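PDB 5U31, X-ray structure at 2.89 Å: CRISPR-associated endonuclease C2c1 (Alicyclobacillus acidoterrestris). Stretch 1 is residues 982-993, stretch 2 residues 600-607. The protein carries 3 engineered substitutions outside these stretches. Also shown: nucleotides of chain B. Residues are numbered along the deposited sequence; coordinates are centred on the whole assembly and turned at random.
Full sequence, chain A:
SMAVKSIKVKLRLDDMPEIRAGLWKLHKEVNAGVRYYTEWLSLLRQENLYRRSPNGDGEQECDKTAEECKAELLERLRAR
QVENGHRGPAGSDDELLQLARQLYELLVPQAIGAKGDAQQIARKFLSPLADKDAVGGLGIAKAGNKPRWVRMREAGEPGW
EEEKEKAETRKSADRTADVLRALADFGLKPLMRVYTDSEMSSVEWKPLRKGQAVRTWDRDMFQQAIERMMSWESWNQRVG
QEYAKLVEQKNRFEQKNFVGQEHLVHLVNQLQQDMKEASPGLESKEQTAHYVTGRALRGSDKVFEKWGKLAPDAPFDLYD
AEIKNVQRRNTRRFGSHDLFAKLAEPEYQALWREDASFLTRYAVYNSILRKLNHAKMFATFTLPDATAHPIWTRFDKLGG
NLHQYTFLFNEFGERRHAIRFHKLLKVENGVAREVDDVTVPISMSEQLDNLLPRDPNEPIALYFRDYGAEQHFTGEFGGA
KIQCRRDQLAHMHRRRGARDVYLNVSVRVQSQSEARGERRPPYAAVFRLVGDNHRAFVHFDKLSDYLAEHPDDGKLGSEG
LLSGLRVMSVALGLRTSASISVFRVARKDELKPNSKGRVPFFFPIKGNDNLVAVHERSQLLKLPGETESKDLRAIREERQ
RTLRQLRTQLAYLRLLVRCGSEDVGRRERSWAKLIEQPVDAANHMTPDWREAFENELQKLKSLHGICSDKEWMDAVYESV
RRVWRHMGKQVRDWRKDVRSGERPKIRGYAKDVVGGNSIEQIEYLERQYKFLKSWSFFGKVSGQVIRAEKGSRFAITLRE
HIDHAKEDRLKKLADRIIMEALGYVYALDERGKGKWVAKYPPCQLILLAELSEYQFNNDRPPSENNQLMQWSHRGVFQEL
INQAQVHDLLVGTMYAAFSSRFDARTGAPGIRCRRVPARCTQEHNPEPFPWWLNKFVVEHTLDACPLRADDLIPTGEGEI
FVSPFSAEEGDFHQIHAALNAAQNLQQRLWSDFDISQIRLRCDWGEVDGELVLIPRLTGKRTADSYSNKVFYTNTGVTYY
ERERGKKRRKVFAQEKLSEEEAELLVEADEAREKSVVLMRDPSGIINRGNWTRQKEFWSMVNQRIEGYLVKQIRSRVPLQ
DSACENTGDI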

# COMPACT_ATOMS: atom_id res chain seq x y z
N ALA A 982 -15.43 -7.23 13.88
CA ALA A 982 -15.01 -8.55 13.43
C ALA A 982 -16.19 -9.51 13.40
O ALA A 982 -16.34 -10.29 12.45
CB ALA A 982 -13.91 -9.08 14.34
N GLN A 983 -17.03 -9.48 14.43
CA GLN A 983 -18.19 -10.36 14.46
C GLN A 983 -19.24 -9.94 13.45
O GLN A 983 -20.03 -10.77 12.99
CB GLN A 983 -18.78 -10.40 15.87
CG GLN A 983 -17.83 -10.95 16.92
CD GLN A 983 -18.48 -11.09 18.27
OE1 GLN A 983 -19.62 -10.68 18.46
NE2 GLN A 983 -17.76 -11.67 19.23
N ASN A 984 -19.26 -8.66 13.07
CA ASN A 984 -20.17 -8.22 12.02
C ASN A 984 -19.78 -8.83 10.68
O ASN A 984 -20.65 -9.30 9.94
CB ASN A 984 -20.19 -6.70 11.94
CG ASN A 984 -21.55 -6.12 12.29
OD1 ASN A 984 -22.58 -6.67 11.90
ND2 ASN A 984 -21.55 -5.02 13.03
N LEU A 985 -18.49 -8.84 10.36
CA LEU A 985 -18.03 -9.51 9.16
C LEU A 985 -18.44 -10.98 9.16
O LEU A 985 -18.91 -11.51 8.15
CB LEU A 985 -16.51 -9.38 9.02
CG LEU A 985 -15.97 -7.95 8.98
CD1 LEU A 985 -14.48 -7.96 8.71
CD2 LEU A 985 -16.69 -7.14 7.93
N GLN A 986 -18.30 -11.64 10.31
CA GLN A 986 -18.74 -13.03 10.41
C GLN A 986 -20.24 -13.14 10.18
O GLN A 986 -20.69 -14.01 9.43
CB GLN A 986 -18.36 -13.58 11.78
CG GLN A 986 -18.32 -15.08 11.81
CD GLN A 986 -16.94 -15.61 11.49
OE1 GLN A 986 -16.81 -16.73 10.99
NE2 GLN A 986 -15.92 -14.82 11.77
N GLN A 987 -21.02 -12.26 10.80
CA GLN A 987 -22.47 -12.31 10.64
C GLN A 987 -22.88 -12.06 9.20
O GLN A 987 -23.88 -12.64 8.73
CB GLN A 987 -23.12 -11.29 11.57
CG GLN A 987 -24.64 -11.33 11.59
CD GLN A 987 -25.27 -10.45 10.53
OE1 GLN A 987 -24.67 -9.46 10.09
NE2 GLN A 987 -26.48 -10.80 10.10
N ARG A 988 -22.14 -11.23 8.47
CA ARG A 988 -22.45 -10.97 7.07
C ARG A 988 -22.06 -12.14 6.17
O ARG A 988 -22.64 -12.30 5.09
CB ARG A 988 -21.74 -9.70 6.61
CG ARG A 988 -22.20 -8.48 7.35
CD ARG A 988 -21.55 -7.22 6.86
NE ARG A 988 -22.14 -6.07 7.51
CZ ARG A 988 -21.91 -4.81 7.17
NH1 ARG A 988 -21.08 -4.54 6.17
NH2 ARG A 988 -22.50 -3.82 7.82
N LEU A 989 -21.08 -12.95 6.58
CA LEU A 989 -20.69 -14.10 5.79
C LEU A 989 -21.81 -15.13 5.72
O LEU A 989 -22.23 -15.55 4.64
CB LEU A 989 -19.43 -14.73 6.39
CG LEU A 989 -18.36 -15.35 5.48
CD1 LEU A 989 -18.02 -16.76 5.93
CD2 LEU A 989 -18.78 -15.33 4.03
N TRP A 990 -22.33 -15.54 6.88
CA TRP A 990 -23.28 -16.63 6.97
C TRP A 990 -24.69 -16.24 6.55
O TRP A 990 -25.54 -17.13 6.43
CB TRP A 990 -23.32 -17.19 8.39
CG TRP A 990 -21.97 -17.54 8.93
CD1 TRP A 990 -21.32 -16.93 9.96
CD2 TRP A 990 -21.08 -18.56 8.44
NE1 TRP A 990 -20.09 -17.52 10.16
CE2 TRP A 990 -19.92 -18.52 9.23
CE3 TRP A 990 -21.17 -19.50 7.41
CZ2 TRP A 990 -18.85 -19.39 9.03
CZ3 TRP A 990 -20.10 -20.36 7.21
CH2 TRP A 990 -18.96 -20.29 8.02
N SER A 991 -24.96 -14.96 6.33
CA SER A 991 -26.30 -14.51 5.96
C SER A 991 -26.37 -13.91 4.57
O SER A 991 -27.44 -13.42 4.18
CB SER A 991 -26.81 -13.48 6.97
OG SER A 991 -26.09 -12.27 6.87
N ASP A 992 -25.28 -13.93 3.81
CA ASP A 992 -25.21 -13.32 2.48
C ASP A 992 -25.70 -11.87 2.53
O ASP A 992 -26.64 -11.47 1.85
CB ASP A 992 -26.02 -14.13 1.46
CG ASP A 992 -25.50 -13.97 0.05
OD1 ASP A 992 -25.63 -14.93 -0.74
OD2 ASP A 992 -24.95 -12.90 -0.27
N PHE A 993 -25.04 -11.09 3.38
CA PHE A 993 -25.49 -9.73 3.64
C PHE A 993 -25.31 -8.85 2.42
O PHE A 993 -24.32 -8.94 1.69
CB PHE A 993 -24.71 -9.15 4.82
CG PHE A 993 -24.94 -7.68 5.05
CD1 PHE A 993 -25.97 -7.25 5.86
CD2 PHE A 993 -24.10 -6.74 4.47
CE1 PHE A 993 -26.17 -5.90 6.08
CE2 PHE A 993 -24.30 -5.39 4.68
CZ PHE A 993 -25.33 -4.97 5.49
P A B 6 -21.69 -10.70 23.48
OP1 A B 6 -22.48 -9.81 22.60
OP2 A B 6 -22.35 -11.85 24.16
O5' A B 6 -20.46 -11.24 22.62
C5' A B 6 -20.57 -12.45 21.88
C4' A B 6 -19.62 -13.49 22.41
O4' A B 6 -18.27 -12.97 22.28
C3' A B 6 -19.83 -13.83 23.89
O3' A B 6 -20.06 -15.23 24.17
C2' A B 6 -18.61 -13.24 24.60
O2' A B 6 -18.10 -14.00 25.67
C1' A B 6 -17.57 -13.07 23.50
N9 A B 6 -16.81 -11.84 23.70
C8 A B 6 -17.33 -10.57 23.74
N7 A B 6 -16.45 -9.63 23.98
C5 A B 6 -15.27 -10.34 24.14
C6 A B 6 -13.96 -9.91 24.43
N6 A B 6 -13.63 -8.63 24.61
N1 A B 6 -13.00 -10.86 24.52
C2 A B 6 -13.34 -12.14 24.34
N3 A B 6 -14.54 -12.66 24.07
C4 A B 6 -15.47 -11.70 23.98
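Stretch 2, residues 600-607: PFFFPIKG

A short extended segment can lie against a helix with few polar bonds, its side chains packing on the helix and a backbone NH meeting a carbonyl at the helix C-terminus. The packing of residues 600-607 on helix 982-990 of C2c1 is a compact example, bringing together residues at least 380 apart in sequence wherever they touch and burying 482 Å² in all. Stretch 2 is extended throughout most of its length, with strand conformation at Phe602 and Phe603. The strand runs in the same general sense as the helix, their axes crossing at -33° and approaching to 8.1 Å. The two backbones draw together toward the helix end: the CA atoms of Gln987 and Phe603 are 6.2 Å apart, those of Trp990 and Ile605 4.7 Å.

Apolar packing centres on Phe603, which points toward the helix with chi1 in the m well, while its neighbour Phe602 makes no contact. Gln987 CB lies over one face of the Phe603 ring, 3.6 Å from its centroid and 16° off the normal, a CH-pi contact made by the aliphatic root of a polar side chain whose end leads away. The same ring reaches the helix backbone, with Phe603 CE2 3.4 Å from Gln983 O. One turn on, Trp990 takes up the next part of the segment: its CD1 is 4.3 Å from Phe603 CB, and its CB is 4.0 Å from Ile605 CG1 and 3.5 Å from Pro604 O.

Polar contacts gather where the helix gives out. Trp990 O accepts a hydrogen bond from Lys606 N at 2.7 Å, nearly straight at 167°, and also a CA-H...O contact from Ile605 CA at 3.3 Å. Asp992, at positive phi, leaves helical conformation in a Schellman motif, and Phe993 N bonds back to Arg988 O at 3.2 Å. Ser991 OG likewise turns back, to Gln987 O at 2.9 Å. Beyond this turn the fully extended side chain of Lys606, all four chi angles t, carries its amine to Asp992, where NZ and OD1 form a salt bridge at 3.5 Å, weak as a hydrogen bond.

At the other end of the segment, the contact includes nucleic acid. Phe601 CE1 is 3.7 Å from Gln983 OE1, and both residues touch A6 of chain B: its C5' lies over one face of the Phe601 ring, 3.5 Å from Phe601 CD1, while Gln983 NE2 gives a weak hydrogen bond to A6 O4' at 3.4 Å.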

# COMPACT_ATOMS: atom_id res chain seq x y z
N PRO A 600 -24.06 -20.89 23.99
CA PRO A 600 -23.02 -20.17 23.25
C PRO A 600 -23.61 -19.24 22.20
O PRO A 600 -24.74 -19.40 21.74
CB PRO A 600 -22.19 -21.29 22.60
CG PRO A 600 -22.52 -22.52 23.38
CD PRO A 600 -23.95 -22.35 23.79
N PHE A 601 -22.80 -18.26 21.81
CA PHE A 601 -23.19 -17.29 20.81
C PHE A 601 -23.06 -17.91 19.43
O PHE A 601 -22.03 -18.51 19.11
CB PHE A 601 -22.33 -16.04 20.94
CG PHE A 601 -22.72 -14.93 20.02
CD1 PHE A 601 -21.78 -14.38 19.16
CD2 PHE A 601 -24.01 -14.44 20.00
CE1 PHE A 601 -22.13 -13.35 18.30
CE2 PHE A 601 -24.36 -13.42 19.14
CZ PHE A 601 -23.42 -12.87 18.29
N PHE A 602 -24.10 -17.78 18.61
CA PHE A 602 -24.06 -18.32 17.26
C PHE A 602 -24.81 -17.39 16.31
O PHE A 602 -25.59 -16.53 16.73
CB PHE A 602 -24.64 -19.74 17.20
CG PHE A 602 -26.08 -19.84 17.62
CD1 PHE A 602 -27.09 -19.77 16.68
CD2 PHE A 602 -26.41 -20.02 18.95
CE1 PHE A 602 -28.41 -19.86 17.06
CE2 PHE A 602 -27.74 -20.12 19.34
CZ PHE A 602 -28.74 -20.04 18.39
N PHE A 603 -24.53 -17.57 15.02
CA PHE A 603 -25.19 -16.85 13.95
C PHE A 603 -25.94 -17.82 13.06
O PHE A 603 -25.42 -18.90 12.75
CB PHE A 603 -24.19 -16.06 13.09
CG PHE A 603 -23.73 -14.79 13.71
CD1 PHE A 603 -24.62 -13.93 14.32
CD2 PHE A 603 -22.39 -14.46 13.68
CE1 PHE A 603 -24.18 -12.76 14.89
CE2 PHE A 603 -21.94 -13.29 14.25
CZ PHE A 603 -22.84 -12.44 14.86
N PRO A 604 -27.15 -17.49 12.63
CA PRO A 604 -27.83 -18.34 11.66
C PRO A 604 -27.09 -18.35 10.33
O PRO A 604 -26.42 -17.38 9.96
CB PRO A 604 -29.22 -17.70 11.52
CG PRO A 604 -29.04 -16.29 11.98
CD PRO A 604 -27.97 -16.34 13.04
N ILE A 605 -27.19 -19.47 9.63
CA ILE A 605 -26.56 -19.66 8.33
C ILE A 605 -27.65 -19.75 7.28
O ILE A 605 -28.60 -20.53 7.42
CB ILE A 605 -25.69 -20.92 8.31
CG1 ILE A 605 -24.59 -20.83 9.36
CG2 ILE A 605 -25.09 -21.11 6.94
CD1 ILE A 605 -23.68 -22.03 9.37
N LYS A 606 -27.52 -18.94 6.23
CA LYS A 606 -28.51 -18.95 5.16
C LYS A 606 -28.56 -20.33 4.51
O LYS A 606 -27.54 -20.99 4.32
CB LYS A 606 -28.17 -17.88 4.13
CG LYS A 606 -29.10 -17.82 2.92
CD LYS A 606 -28.61 -16.78 1.93
CE LYS A 606 -29.49 -16.72 0.70
NZ LYS A 606 -29.01 -15.68 -0.26
N GLY A 607 -29.78 -20.77 4.18
CA GLY A 607 -29.96 -22.05 3.52
C GLY A 607 -30.20 -23.19 4.49
O GLY A 607 -31.34 -23.64 4.66